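Local coordinates for endoribonuclease ToxN (Pectobacterium atrosepticum, PDB 2XDB), which cleaves RNA between the second and third A of AAA(U/G) sequences as the toxin of a type III toxin-antitoxin system, and is bound by the ToxI antitoxin RNA, at residues 72-77 / 117-122; 137-142 / 148-153; 13-16 / 20-23; 56-61 / 81-86. All blocks are in the same frame, centred on the assembly; numbering follows the deposited sequence.

Contact 1. Residues 72-77 / 117-122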
# COMPACT_ATOMS: atom_id res chain seq x y z
N HIS A 72 5.30 13.06 -3.28
CA HIS A 72 6.06 14.23 -2.85
C HIS A 72 5.09 15.33 -2.44
O HIS A 72 3.89 15.24 -2.70
CB HIS A 72 7.00 14.72 -3.96
CG HIS A 72 6.29 15.23 -5.17
ND1 HIS A 72 6.09 14.46 -6.29
CD2 HIS A 72 5.74 16.44 -5.44
CE1 HIS A 72 5.44 15.17 -7.20
NE2 HIS A 72 5.21 16.37 -6.71
N GLU A 73 5.58 16.37 -1.77
CA GLU A 73 4.70 17.45 -1.34
C GLU A 73 4.09 18.23 -2.52
O GLU A 73 4.79 18.57 -3.47
CB GLU A 73 5.45 18.40 -0.41
CG GLU A 73 4.69 19.70 -0.19
CD GLU A 73 5.33 20.61 0.84
OE1 GLU A 73 6.51 20.39 1.18
OE2 GLU A 73 4.63 21.55 1.28
N ASN A 74 2.78 18.50 -2.46
CA ASN A 74 2.10 19.31 -3.48
C ASN A 74 2.89 20.58 -3.78
O ASN A 74 3.17 21.38 -2.88
CB ASN A 74 0.69 19.74 -3.03
CG ASN A 74 -0.32 18.58 -3.02
OD1 ASN A 74 -1.21 18.53 -3.87
ND2 ASN A 74 -0.20 17.70 -2.05
N GLY A 75 3.26 20.76 -5.04
CA GLY A 75 3.97 21.95 -5.45
C GLY A 75 5.44 22.01 -5.02
O GLY A 75 6.14 22.94 -5.40
N VAL A 76 5.91 21.04 -4.24
CA VAL A 76 7.29 21.06 -3.77
C VAL A 76 8.02 19.76 -4.10
O VAL A 76 8.34 18.98 -3.21
CB VAL A 76 7.35 21.32 -2.26
CG1 VAL A 76 8.78 21.57 -1.80
CG2 VAL A 76 6.47 22.49 -1.90
N PRO A 77 8.32 19.54 -5.38
CA PRO A 77 8.90 18.30 -5.93
C PRO A 77 10.15 17.80 -5.20
O PRO A 77 10.38 16.59 -5.14
CB PRO A 77 9.29 18.70 -7.35
CG PRO A 77 8.48 19.91 -7.66
CD PRO A 77 8.23 20.61 -6.38
N GLN A 117 1.70 13.79 2.92
CA GLN A 117 1.41 12.67 2.07
C GLN A 117 -0.07 12.61 1.68
O GLN A 117 -0.41 12.42 0.50
CB GLN A 117 1.85 11.37 2.74
CG GLN A 117 3.35 11.13 2.69
CD GLN A 117 3.76 9.90 3.46
OE1 GLN A 117 3.21 9.61 4.53
NE2 GLN A 117 4.74 9.15 2.94
N LEU A 118 -0.94 12.78 2.67
CA LEU A 118 -2.39 12.65 2.47
C LEU A 118 -2.83 13.64 1.40
O LEU A 118 -3.59 13.30 0.49
CB LEU A 118 -3.14 12.94 3.76
CG LEU A 118 -4.40 12.15 4.11
CD1 LEU A 118 -5.37 13.06 4.84
CD2 LEU A 118 -5.06 11.57 2.88
N GLN A 119 -2.35 14.87 1.51
CA GLN A 119 -2.81 15.91 0.62
C GLN A 119 -2.40 15.58 -0.79
O GLN A 119 -3.12 15.87 -1.74
CB GLN A 119 -2.26 17.27 1.02
CG GLN A 119 -2.96 18.42 0.31
CD GLN A 119 -2.18 19.70 0.40
OE1 GLN A 119 -1.50 19.97 1.40
NE2 GLN A 119 -2.27 20.52 -0.64
N PHE A 120 -1.23 14.97 -0.95
CA PHE A 120 -0.79 14.62 -2.28
C PHE A 120 -1.60 13.43 -2.81
O PHE A 120 -2.13 13.48 -3.92
CB PHE A 120 0.69 14.31 -2.30
CG PHE A 120 1.21 14.01 -3.66
CD1 PHE A 120 1.52 12.72 -4.03
CD2 PHE A 120 1.37 15.03 -4.58
CE1 PHE A 120 1.98 12.44 -5.29
CE2 PHE A 120 1.84 14.76 -5.83
CZ PHE A 120 2.15 13.47 -6.19
N ILE A 121 -1.69 12.38 -2.01
CA ILE A 121 -2.50 11.22 -2.33
C ILE A 121 -3.95 11.59 -2.70
O ILE A 121 -4.48 11.14 -3.71
CB ILE A 121 -2.54 10.24 -1.16
CG1 ILE A 121 -1.17 9.60 -0.95
CG2 ILE A 121 -3.60 9.21 -1.40
CD1 ILE A 121 -1.06 8.77 0.28
N ARG A 122 -4.59 12.40 -1.87
CA ARG A 122 -5.97 12.79 -2.14
C ARG A 122 -6.10 13.52 -3.49
O ARG A 122 -7.00 13.24 -4.25
CB ARG A 122 -6.51 13.67 -1.02
CG ARG A 122 -7.85 14.29 -1.35
CD ARG A 122 -8.39 15.16 -0.20
NE ARG A 122 -7.73 16.46 -0.12
CZ ARG A 122 -6.91 16.80 0.87
NH1 ARG A 122 -6.35 18.00 0.90
NH2 ARG A 122 -6.66 15.94 1.84

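Contact 2. Residues 137-142 / 148-153. With nucleotides of chain B.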
# COMPACT_ATOMS: atom_id res chain seq x y z
N ASN A 137 -5.03 -6.06 -13.66
CA ASN A 137 -5.43 -6.62 -14.95
C ASN A 137 -4.25 -7.25 -15.68
O ASN A 137 -4.32 -8.39 -16.11
CB ASN A 137 -6.08 -5.55 -15.82
CG ASN A 137 -7.46 -5.20 -15.36
OD1 ASN A 137 -8.12 -6.00 -14.70
ND2 ASN A 137 -7.92 -3.99 -15.70
N LEU A 138 -3.17 -6.49 -15.81
CA LEU A 138 -1.96 -7.00 -16.43
C LEU A 138 -1.49 -8.27 -15.74
O LEU A 138 -1.06 -9.22 -16.40
CB LEU A 138 -0.87 -5.94 -16.44
CG LEU A 138 -1.20 -4.72 -17.31
CD1 LEU A 138 -0.06 -3.73 -17.36
CD2 LEU A 138 -1.54 -5.16 -18.70
N VAL A 139 -1.57 -8.32 -14.41
CA VAL A 139 -1.08 -9.50 -13.73
C VAL A 139 -1.99 -10.71 -14.01
O VAL A 139 -1.49 -11.82 -14.22
CB VAL A 139 -0.84 -9.26 -12.22
CG1 VAL A 139 -0.61 -10.56 -11.49
CG2 VAL A 139 0.35 -8.37 -12.02
N LEU A 140 -3.30 -10.49 -14.06
CA LEU A 140 -4.22 -11.57 -14.44
C LEU A 140 -3.90 -12.10 -15.81
O LEU A 140 -4.04 -13.29 -16.06
CB LEU A 140 -5.67 -11.10 -14.47
CG LEU A 140 -6.29 -10.73 -13.14
CD1 LEU A 140 -7.79 -10.90 -13.27
CD2 LEU A 140 -5.74 -11.59 -12.04
N GLN A 141 -3.50 -11.20 -16.71
CA GLN A 141 -3.29 -11.59 -18.10
C GLN A 141 -1.94 -12.25 -18.30
O GLN A 141 -1.60 -12.64 -19.42
CB GLN A 141 -3.35 -10.38 -19.02
CG GLN A 141 -4.70 -9.74 -19.11
CD GLN A 141 -4.69 -8.58 -20.05
OE1 GLN A 141 -4.16 -7.51 -19.74
NE2 GLN A 141 -5.27 -8.77 -21.23
N GLY A 142 -1.17 -12.37 -17.23
CA GLY A 142 0.15 -12.94 -17.31
C GLY A 142 1.14 -12.01 -18.00
O GLY A 142 2.14 -12.47 -18.53
N CYS A 148 2.76 -9.37 -6.06
CA CYS A 148 2.00 -10.34 -5.29
C CYS A 148 1.11 -11.09 -6.26
O CYS A 148 0.57 -10.49 -7.20
CB CYS A 148 1.13 -9.69 -4.22
SG CYS A 148 2.00 -9.03 -2.79
N ASN A 149 0.95 -12.38 -6.02
CA ASN A 149 0.07 -13.20 -6.82
C ASN A 149 -1.38 -12.89 -6.44
O ASN A 149 -1.98 -13.56 -5.59
CB ASN A 149 0.40 -14.67 -6.60
CG ASN A 149 -0.41 -15.59 -7.49
OD1 ASN A 149 -1.42 -15.19 -8.09
ND2 ASN A 149 0.03 -16.83 -7.57
N PHE A 150 -1.96 -11.88 -7.08
CA PHE A 150 -3.29 -11.41 -6.71
C PHE A 150 -4.38 -12.49 -6.76
O PHE A 150 -5.25 -12.52 -5.90
CB PHE A 150 -3.70 -10.21 -7.54
CG PHE A 150 -2.73 -9.07 -7.48
CD1 PHE A 150 -2.39 -8.50 -6.26
CD2 PHE A 150 -2.19 -8.54 -8.65
CE1 PHE A 150 -1.50 -7.43 -6.20
CE2 PHE A 150 -1.30 -7.48 -8.60
CZ PHE A 150 -0.95 -6.92 -7.37
N SER A 151 -4.35 -13.36 -7.76
CA SER A 151 -5.36 -14.42 -7.86
C SER A 151 -5.27 -15.40 -6.68
O SER A 151 -6.30 -15.82 -6.13
CB SER A 151 -5.24 -15.20 -9.16
OG SER A 151 -5.23 -14.35 -10.29
N LEU A 152 -4.05 -15.78 -6.32
CA LEU A 152 -3.83 -16.74 -5.25
C LEU A 152 -4.29 -16.12 -3.92
O LEU A 152 -5.05 -16.75 -3.18
CB LEU A 152 -2.35 -17.13 -5.17
CG LEU A 152 -1.99 -18.58 -4.79
CD1 LEU A 152 -0.69 -18.67 -3.99
CD2 LEU A 152 -3.11 -19.21 -4.03
N LEU A 153 -3.82 -14.91 -3.63
CA LEU A 153 -4.24 -14.20 -2.43
C LEU A 153 -5.75 -14.08 -2.42
O LEU A 153 -6.41 -14.33 -1.41
CB LEU A 153 -3.61 -12.81 -2.35
CG LEU A 153 -2.10 -12.74 -2.11
CD1 LEU A 153 -1.64 -11.30 -1.82
CD2 LEU A 153 -1.72 -13.64 -0.97
P U B 21 -6.83 -2.24 -19.00
OP1 U B 21 -6.43 -1.03 -18.22
OP2 U B 21 -6.39 -3.58 -18.54
O5' U B 21 -8.41 -2.23 -19.21
C5' U B 21 -9.05 -3.24 -19.97
C4' U B 21 -10.20 -2.71 -20.80
O4' U B 21 -11.17 -2.02 -19.96
C3' U B 21 -9.84 -1.72 -21.92
O3' U B 21 -10.70 -1.96 -23.03
C2' U B 21 -10.20 -0.38 -21.30
O2' U B 21 -10.45 0.65 -22.23
C1' U B 21 -11.47 -0.76 -20.53
N1 U B 21 -12.02 0.17 -19.50
C2 U B 21 -11.28 1.24 -19.00
O2 U B 21 -10.15 1.52 -19.34
N3 U B 21 -11.94 2.00 -18.05
C4 U B 21 -13.22 1.81 -17.56
O4 U B 21 -13.67 2.58 -16.70
C5 U B 21 -13.91 0.70 -18.12
C6 U B 21 -13.30 -0.06 -19.04

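Contact 3. Residues 13-16 / 20-23. With nucleotides of chain B.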
# COMPACT_ATOMS: atom_id res chain seq x y z
N TYR A 13 -0.38 -14.87 7.76
CA TYR A 13 -1.18 -15.86 7.07
C TYR A 13 -1.02 -15.72 5.55
O TYR A 13 -0.60 -16.66 4.88
CB TYR A 13 -2.64 -15.79 7.53
CG TYR A 13 -3.61 -16.57 6.68
CD1 TYR A 13 -3.59 -17.95 6.68
CD2 TYR A 13 -4.55 -15.92 5.89
CE1 TYR A 13 -4.48 -18.67 5.91
CE2 TYR A 13 -5.44 -16.62 5.12
CZ TYR A 13 -5.40 -18.00 5.13
OH TYR A 13 -6.28 -18.71 4.36
N LEU A 14 -1.28 -14.53 5.02
CA LEU A 14 -1.05 -14.32 3.59
C LEU A 14 0.40 -14.66 3.19
O LEU A 14 0.65 -15.22 2.12
CB LEU A 14 -1.42 -12.89 3.16
CG LEU A 14 -2.83 -12.36 3.44
CD1 LEU A 14 -2.96 -10.90 2.99
CD2 LEU A 14 -3.90 -13.22 2.76
N LYS A 15 1.36 -14.33 4.05
CA LYS A 15 2.76 -14.65 3.75
C LYS A 15 2.98 -16.15 3.49
O LYS A 15 3.90 -16.53 2.78
CB LYS A 15 3.71 -14.17 4.84
CG LYS A 15 4.28 -12.79 4.60
CD LYS A 15 4.96 -12.25 5.86
CE LYS A 15 5.64 -10.91 5.59
NZ LYS A 15 6.63 -11.02 4.48
N GLU A 16 2.13 -17.00 4.07
CA GLU A 16 2.22 -18.42 3.78
C GLU A 16 2.09 -18.70 2.30
O GLU A 16 2.73 -19.61 1.78
CB GLU A 16 1.14 -19.20 4.52
CG GLU A 16 1.28 -19.22 6.02
CD GLU A 16 0.14 -19.96 6.68
OE1 GLU A 16 -0.43 -20.88 6.04
OE2 GLU A 16 -0.19 -19.63 7.84
N LYS A 20 5.96 -12.40 -1.12
CA LYS A 20 6.08 -11.01 -1.55
C LYS A 20 5.16 -10.09 -0.77
O LYS A 20 5.34 -8.88 -0.79
CB LYS A 20 5.83 -10.86 -3.04
CG LYS A 20 7.03 -11.25 -3.88
CD LYS A 20 6.64 -11.44 -5.33
CE LYS A 20 7.70 -12.24 -6.06
NZ LYS A 20 7.21 -12.67 -7.41
N VAL A 21 4.17 -10.66 -0.08
CA VAL A 21 3.33 -9.87 0.81
C VAL A 21 4.25 -9.06 1.71
O VAL A 21 5.24 -9.58 2.20
CB VAL A 21 2.47 -10.78 1.70
CG1 VAL A 21 1.97 -10.03 2.92
CG2 VAL A 21 1.33 -11.40 0.90
N PRO A 22 3.92 -7.78 1.93
CA PRO A 22 4.85 -6.90 2.66
C PRO A 22 5.08 -7.27 4.12
O PRO A 22 4.13 -7.64 4.81
CB PRO A 22 4.20 -5.53 2.56
CG PRO A 22 2.80 -5.78 2.12
CD PRO A 22 2.80 -7.04 1.35
N ASN A 23 6.33 -7.15 4.58
CA ASN A 23 6.66 -7.24 6.01
C ASN A 23 5.88 -6.23 6.83
O ASN A 23 5.82 -5.07 6.48
CB ASN A 23 8.15 -6.99 6.24
CG ASN A 23 9.01 -8.05 5.63
OD1 ASN A 23 8.50 -9.09 5.19
ND2 ASN A 23 10.31 -7.81 5.57
O5' A B 1 10.34 -2.17 2.40
C5' A B 1 11.63 -2.07 3.00
C4' A B 1 12.50 -3.25 2.64
O4' A B 1 12.12 -4.40 3.43
C3' A B 1 12.40 -3.72 1.20
O3' A B 1 13.21 -2.95 0.33
C2' A B 1 12.83 -5.18 1.30
O2' A B 1 14.24 -5.28 1.36
C1' A B 1 12.30 -5.58 2.67
N9 A B 1 11.02 -6.33 2.61
C8 A B 1 9.80 -6.00 3.14
N7 A B 1 8.88 -6.90 2.92
C5 A B 1 9.52 -7.90 2.20
C6 A B 1 9.10 -9.13 1.66
N6 A B 1 7.87 -9.62 1.74
N1 A B 1 10.01 -9.87 1.00
C2 A B 1 11.26 -9.40 0.89
N3 A B 1 11.78 -8.27 1.35
C4 A B 1 10.85 -7.55 2.01
P U B 2 12.73 -2.55 -1.13
OP1 U B 2 13.82 -1.92 -1.90
OP2 U B 2 11.46 -1.80 -0.93
O5' U B 2 12.43 -3.96 -1.78
C5' U B 2 13.47 -4.87 -2.10
C4' U B 2 12.89 -6.16 -2.63
O4' U B 2 12.16 -6.85 -1.58
C3' U B 2 11.87 -5.99 -3.74
O3' U B 2 12.49 -5.82 -4.99
C2' U B 2 11.07 -7.27 -3.64
O2' U B 2 11.81 -8.33 -4.22
C1' U B 2 11.03 -7.50 -2.13
N1 U B 2 9.83 -6.98 -1.45
C2 U B 2 8.69 -7.76 -1.43
O2 U B 2 8.64 -8.84 -1.98
N3 U B 2 7.62 -7.22 -0.77
C4 U B 2 7.57 -6.01 -0.12
O4 U B 2 6.53 -5.66 0.45
C5 U B 2 8.78 -5.27 -0.17
C6 U B 2 9.84 -5.77 -0.81

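Contact 4. Residues 56-61 / 81-86. With nucleotides of chain B.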
# COMPACT_ATOMS: atom_id res chain seq x y z
N LYS A 56 17.32 4.51 -2.70
CA LYS A 56 18.05 5.01 -3.87
C LYS A 56 17.40 4.61 -5.20
O LYS A 56 17.22 5.45 -6.08
CB LYS A 56 19.52 4.57 -3.82
CG LYS A 56 19.72 3.06 -3.66
CD LYS A 56 19.24 2.53 -2.30
CE LYS A 56 19.00 1.03 -2.37
NZ LYS A 56 18.59 0.49 -1.05
N TRP A 57 17.02 3.34 -5.34
CA TRP A 57 16.48 2.88 -6.62
C TRP A 57 15.21 3.60 -7.09
O TRP A 57 14.87 3.55 -8.27
CB TRP A 57 16.26 1.36 -6.64
CG TRP A 57 15.23 0.84 -5.69
CD1 TRP A 57 15.44 0.35 -4.43
CD2 TRP A 57 13.82 0.74 -5.92
NE1 TRP A 57 14.25 -0.05 -3.86
CE2 TRP A 57 13.24 0.18 -4.76
CE3 TRP A 57 12.98 1.07 -6.99
CZ2 TRP A 57 11.87 -0.05 -4.64
CZ3 TRP A 57 11.62 0.83 -6.88
CH2 TRP A 57 11.08 0.28 -5.71
N HIS A 58 14.53 4.28 -6.18
CA HIS A 58 13.30 4.99 -6.53
C HIS A 58 13.55 6.04 -7.60
O HIS A 58 12.65 6.41 -8.35
CB HIS A 58 12.67 5.67 -5.30
CG HIS A 58 12.21 4.71 -4.25
ND1 HIS A 58 11.91 5.10 -2.97
CD2 HIS A 58 12.00 3.37 -4.31
CE1 HIS A 58 11.55 4.04 -2.26
NE2 HIS A 58 11.59 2.98 -3.05
N ASN A 59 14.78 6.52 -7.68
CA ASN A 59 15.10 7.55 -8.66
C ASN A 59 14.78 7.13 -10.09
O ASN A 59 14.60 7.97 -10.96
CB ASN A 59 16.56 7.96 -8.53
CG ASN A 59 16.85 8.69 -7.24
OD1 ASN A 59 15.94 9.16 -6.55
ND2 ASN A 59 18.13 8.80 -6.89
N ASN A 60 14.69 5.82 -10.32
CA ASN A 60 14.45 5.29 -11.66
C ASN A 60 13.01 4.87 -11.97
O ASN A 60 12.77 4.18 -12.97
CB ASN A 60 15.38 4.11 -11.94
CG ASN A 60 16.83 4.51 -11.91
OD1 ASN A 60 17.69 3.72 -11.53
ND2 ASN A 60 17.11 5.74 -12.33
N VAL A 61 12.06 5.25 -11.14
CA VAL A 61 10.68 4.92 -11.44
C VAL A 61 10.01 6.12 -12.09
O VAL A 61 10.03 7.23 -11.53
CB VAL A 61 9.88 4.44 -10.20
CG1 VAL A 61 10.60 3.26 -9.54
CG2 VAL A 61 9.67 5.58 -9.22
N LEU A 81 8.60 12.02 -0.65
CA LEU A 81 7.94 11.43 0.50
C LEU A 81 7.72 9.94 0.29
O LEU A 81 6.68 9.40 0.68
CB LEU A 81 6.59 12.11 0.70
CG LEU A 81 6.46 13.39 1.52
CD1 LEU A 81 7.81 14.01 1.81
CD2 LEU A 81 5.55 14.35 0.80
N GLY A 82 8.69 9.27 -0.32
CA GLY A 82 8.60 7.84 -0.51
C GLY A 82 7.61 7.49 -1.60
O GLY A 82 7.35 8.31 -2.47
N LEU A 83 7.06 6.28 -1.56
CA LEU A 83 6.18 5.83 -2.63
C LEU A 83 5.21 4.79 -2.16
O LEU A 83 5.47 4.12 -1.17
CB LEU A 83 6.99 5.30 -3.81
CG LEU A 83 7.84 4.04 -3.66
CD1 LEU A 83 6.97 2.80 -3.60
CD2 LEU A 83 8.80 3.95 -4.83
N ILE A 84 4.09 4.67 -2.87
CA ILE A 84 3.12 3.62 -2.61
C ILE A 84 3.54 2.41 -3.43
O ILE A 84 3.67 2.50 -4.65
CB ILE A 84 1.73 4.05 -3.07
CG1 ILE A 84 1.28 5.32 -2.36
CG2 ILE A 84 0.73 2.95 -2.81
CD1 ILE A 84 -0.08 5.83 -2.85
N ASN A 85 3.79 1.28 -2.78
CA ASN A 85 4.25 0.11 -3.51
C ASN A 85 3.09 -0.75 -4.01
O ASN A 85 2.79 -1.81 -3.46
CB ASN A 85 5.20 -0.71 -2.65
CG ASN A 85 6.51 -0.98 -3.35
OD1 ASN A 85 6.58 -1.06 -4.57
ND2 ASN A 85 7.57 -1.13 -2.57
N LEU A 86 2.44 -0.27 -5.06
CA LEU A 86 1.28 -0.94 -5.61
C LEU A 86 1.49 -2.44 -5.90
O LEU A 86 0.57 -3.23 -5.74
CB LEU A 86 0.80 -0.21 -6.87
CG LEU A 86 0.35 1.22 -6.62
CD1 LEU A 86 0.07 1.90 -7.93
CD2 LEU A 86 -0.87 1.26 -5.70
P C B 4 14.49 -2.80 -10.39
OP1 C B 4 14.20 -4.25 -10.27
OP2 C B 4 15.58 -2.35 -11.29
O5' C B 4 13.16 -1.99 -10.69
C5' C B 4 13.02 -0.60 -10.40
C4' C B 4 12.28 0.11 -11.50
O4' C B 4 13.18 1.06 -12.13
C3' C B 4 11.78 -0.80 -12.62
O3' C B 4 10.61 -0.23 -13.21
C2' C B 4 12.92 -0.73 -13.63
O2' C B 4 12.56 -1.08 -14.95
C1' C B 4 13.34 0.73 -13.49
N1 C B 4 14.76 0.99 -13.82
C2 C B 4 15.05 2.06 -14.67
O2 C B 4 14.12 2.75 -15.11
N3 C B 4 16.34 2.31 -14.99
C4 C B 4 17.31 1.55 -14.49
N4 C B 4 18.57 1.84 -14.83
C5 C B 4 17.04 0.45 -13.62
C6 C B 4 15.76 0.21 -13.32
P U B 3 11.64 -5.33 -6.25
OP1 U B 3 10.57 -4.45 -5.72
OP2 U B 3 11.27 -6.54 -7.01
O5' U B 3 12.72 -4.45 -7.00
C5' U B 3 12.98 -3.15 -6.49
C4' U B 3 14.44 -2.79 -6.59
O4' U B 3 15.20 -3.48 -5.56
C3' U B 3 15.12 -3.18 -7.88
O3' U B 3 14.84 -2.27 -8.92
C2' U B 3 16.59 -3.21 -7.47
O2' U B 3 17.10 -1.90 -7.39
C1' U B 3 16.49 -3.77 -6.05
N1 U B 3 16.70 -5.22 -5.97
C2 U B 3 17.01 -5.74 -4.73
O2 U B 3 17.10 -5.05 -3.72
N3 U B 3 17.20 -7.09 -4.70
C4 U B 3 17.12 -7.96 -5.76
O4 U B 3 17.32 -9.16 -5.56
C5 U B 3 16.80 -7.35 -7.02
C6 U B 3 16.61 -6.03 -7.08
P U B 2 12.73 -2.55 -1.13
OP1 U B 2 13.82 -1.92 -1.90
OP2 U B 2 11.46 -1.80 -0.93
O5' U B 2 12.43 -3.96 -1.78
C5' U B 2 13.47 -4.87 -2.10
C4' U B 2 12.89 -6.16 -2.63
O4' U B 2 12.16 -6.85 -1.58
C3' U B 2 11.87 -5.99 -3.74
O3' U B 2 12.49 -5.82 -4.99
C2' U B 2 11.07 -7.27 -3.64
O2' U B 2 11.81 -8.33 -4.22
C1' U B 2 11.03 -7.50 -2.13
N1 U B 2 9.83 -6.98 -1.45
C2 U B 2 8.69 -7.76 -1.43
O2 U B 2 8.64 -8.84 -1.98
N3 U B 2 7.62 -7.22 -0.77
C4 U B 2 7.57 -6.01 -0.12
O4 U B 2 6.53 -5.66 0.45
C5 U B 2 8.78 -5.27 -0.17
C6 U B 2 9.84 -5.77 -0.81

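Contact 1. Residues 72-77 / 117-122
His72 and Asn74 meet Phe120 where the end of strand 69-73 runs into a turn beside helix 109-123; the backbones come nearest at Asn74 and Phe120, whose CA atoms are 5.6 Å apart. A type II turn from Glu73 to Val76, closed by Val76 N to Glu73 O, reverses the chain here, with Gly75 at positive phi.

The carbonyl of His72 points at the phenyl ring, its O lying 3.0 Å above the ring plane of Phe120 and displaced toward the rim. The His72 imidazole meets the far end of the same phenyl ring: its CE1 is 3.8 Å from Phe120 CZ, and the two ring planes are inclined at 42°, an oblique pairing that is neither stacked nor T-shaped. With CG of Phe120 anti to its backbone N (chi1 -177°), the ring projects from the helix into this position. Asn74 ND2 lies near the ring plane of Phe120, at its edge. The Asn74 amide is layered over that of Gln119, the planes 15° apart and Asn74 CG 3.6 Å from Gln119 NE2. A cobalt ion sits about 3 Å from the side chain of Asn74.

Glu73 adds a salt bridge to Lys116, one residue before 117-122. The contact thus packs helix 109-123 against the end of an outermost strand of the antiparallel sheet, and against the turn that follows it, in the SH3-clan ToxN fold.

Contact 2. Residues 137-142 / 148-153
Val139 faces Phe150 and Leu140 faces Ser151 across two helix ends, with CA atoms 7.6 Å apart in the first pair and 7.3 Å in the second; helix 125-140 is finishing as helix 150-156 begins.

The valine meets the phenyl ring through both methyls. Val139 CG1 lies 3.8 Å from Phe150 CD2, while CG2 approaches the neighbouring CE2, so the branched end lies along the CD2-CE2 bond, with CG1 approaching the ring obliquely, and the two side chains cross at about a right angle. This position follows from CG1 standing anti to the backbone N (chi1 168°), which leaves CG2 beside that N. One face of the Phe150 ring carries a polar neighbour from its own segment: Cys148 O is 3.5 Å above the plane, over the centre. Farther along, Leu140 CD2 approaches Ser151 OG.

Both helix ends carry recognisable caps. Gly142, at positive phi, terminates the first in a Schellman motif, with Gly142 N bonded to Val139 O. Asn149 is the N-cap of the second: its OD1 accepts from Leu152 N at 3.2 Å, with an N-H...O angle of 162°, although the donor stands 70° out of the carbonyl plane. Asp18 OD1 in turn accepts from Asn149 N, tying this cap to the chain beyond helix 8-17.

On helix 125-140, Asn137 ND2 reaches the RNA, giving a weak hydrogen bond of 3.3 Å to OP2 of U21 of chain B. The Phe150 side chain also packs on Met89 of strand 80-91, and Leu138 packs on an uracil base of the bound RNA.

Contact 3. Residues 13-16 / 20-23
The loop that follows helix 8-17 forms part of the surface that reads the 5' end of the bound RNA, and Lys15 on that helix bonds to the loop at Val21 and Asn23, its NZ close to the adenine of A1 of chain B. Lys15 NZ donates two hydrogen bonds: 2.8 Å to Asn23 OD1, with the donor nearly along the C=O axis, and 3.0 Å to Val21 O, tilted 29° from that carbonyl's plane. The lysine chain is extended until a bend at its last torsion (chi4 -56°) turns the ammonium group toward both acceptors. Nearer the helix, Lys15 CG lies against Val21 CB and CG1, while Val21 CG2 touches Leu14 CB at 3.9 Å.

This probably helps hold a run of backbone groups that bond to the bases. Asn23 N donates to N7 of A1 of chain B at 3.1 Å. Val21 O also receives a weak bond from N6 of the same adenine, so one carbonyl serves both the lysine and the base. For the next nucleotide, N3 of U2 of chain B donates to Lys20 O at 2.8 Å in an almost straight bond (176°). On the protein side, Leu14 and Pro22 both pack on Ile90 of strand 80-91.

Contact 4. Residues 56-61 / 81-86
Apolar and CH-pi contacts join the two segments through His58 and Leu83. The CD2 methyl of Leu83 sits over the imidazole face of His58, 3.4 Å from the ring centroid and 15° off the normal, which meets the geometry of a CH-pi contact. Leu83 CG lies between its own backbone N and carbonyl carbon (chi1 65°), and this turn of the side chain presents CD2 to the ring. The same methyl approaches the indole more loosely, with Trp57 CH2 4.4 Å from Leu83 CD2.

Both faces of the indole are occupied. His58 CD2 is 3.2 Å above one face of the Trp57 ring, over its centre. On the opposite face the ribose atom C4' of U3 of chain B is 3.6 Å above the plane, again centred, so the indole has the edge of the imidazole, led by CD2, on one face and the sugar on the other. Toward C4 of chain B, Trp57 CE3 meets the sugar atom C5' of that nucleotide.

Trp57 NE1 makes a hydrogen bond to the RNA backbone, donating to OP1 of U2 of chain B at 2.7 Å, with an N-H...O angle of 149°. The phosphate oxygen lies near the indole plane, at its edge.

Leu83 is itself backbone-bonded to Thr52 of strand 45-52. The contacts form a continuous series from sheet to RNA, consistent with Leu83 and His58 helping to place the indole: the methyl lies on the histidine face, the histidine edge on the indole, and the indole gives a face to a ribose and its N-H to a phosphate.

Contacts 1 and 4 share the sheet edge where strands 69-73 and 80-91 are neighbours; their centres are 14 Å apart, and Gln117 NE2 reaches Leu81 O at 3.0 Å, a probable hydrogen bond. Contacts 2 and 3 form the other touching pair, with centres 15 Å apart and Leu153 CD1 4.0 Å from Val21 CG2. Contact 1 lies far from this second pair, 29 Å centre to centre from each member and across the chain's centre, whereas contact 4 comes within about 4 Å of contact 2 at their nearest atoms, without touching. Contacts 2, 3 and 4 all reach the RNA, and U2 of chain B links contacts 3 and 4 by base and phosphate respectively. Contact 1 remains about 9 Å from the RNA at its nearest atom.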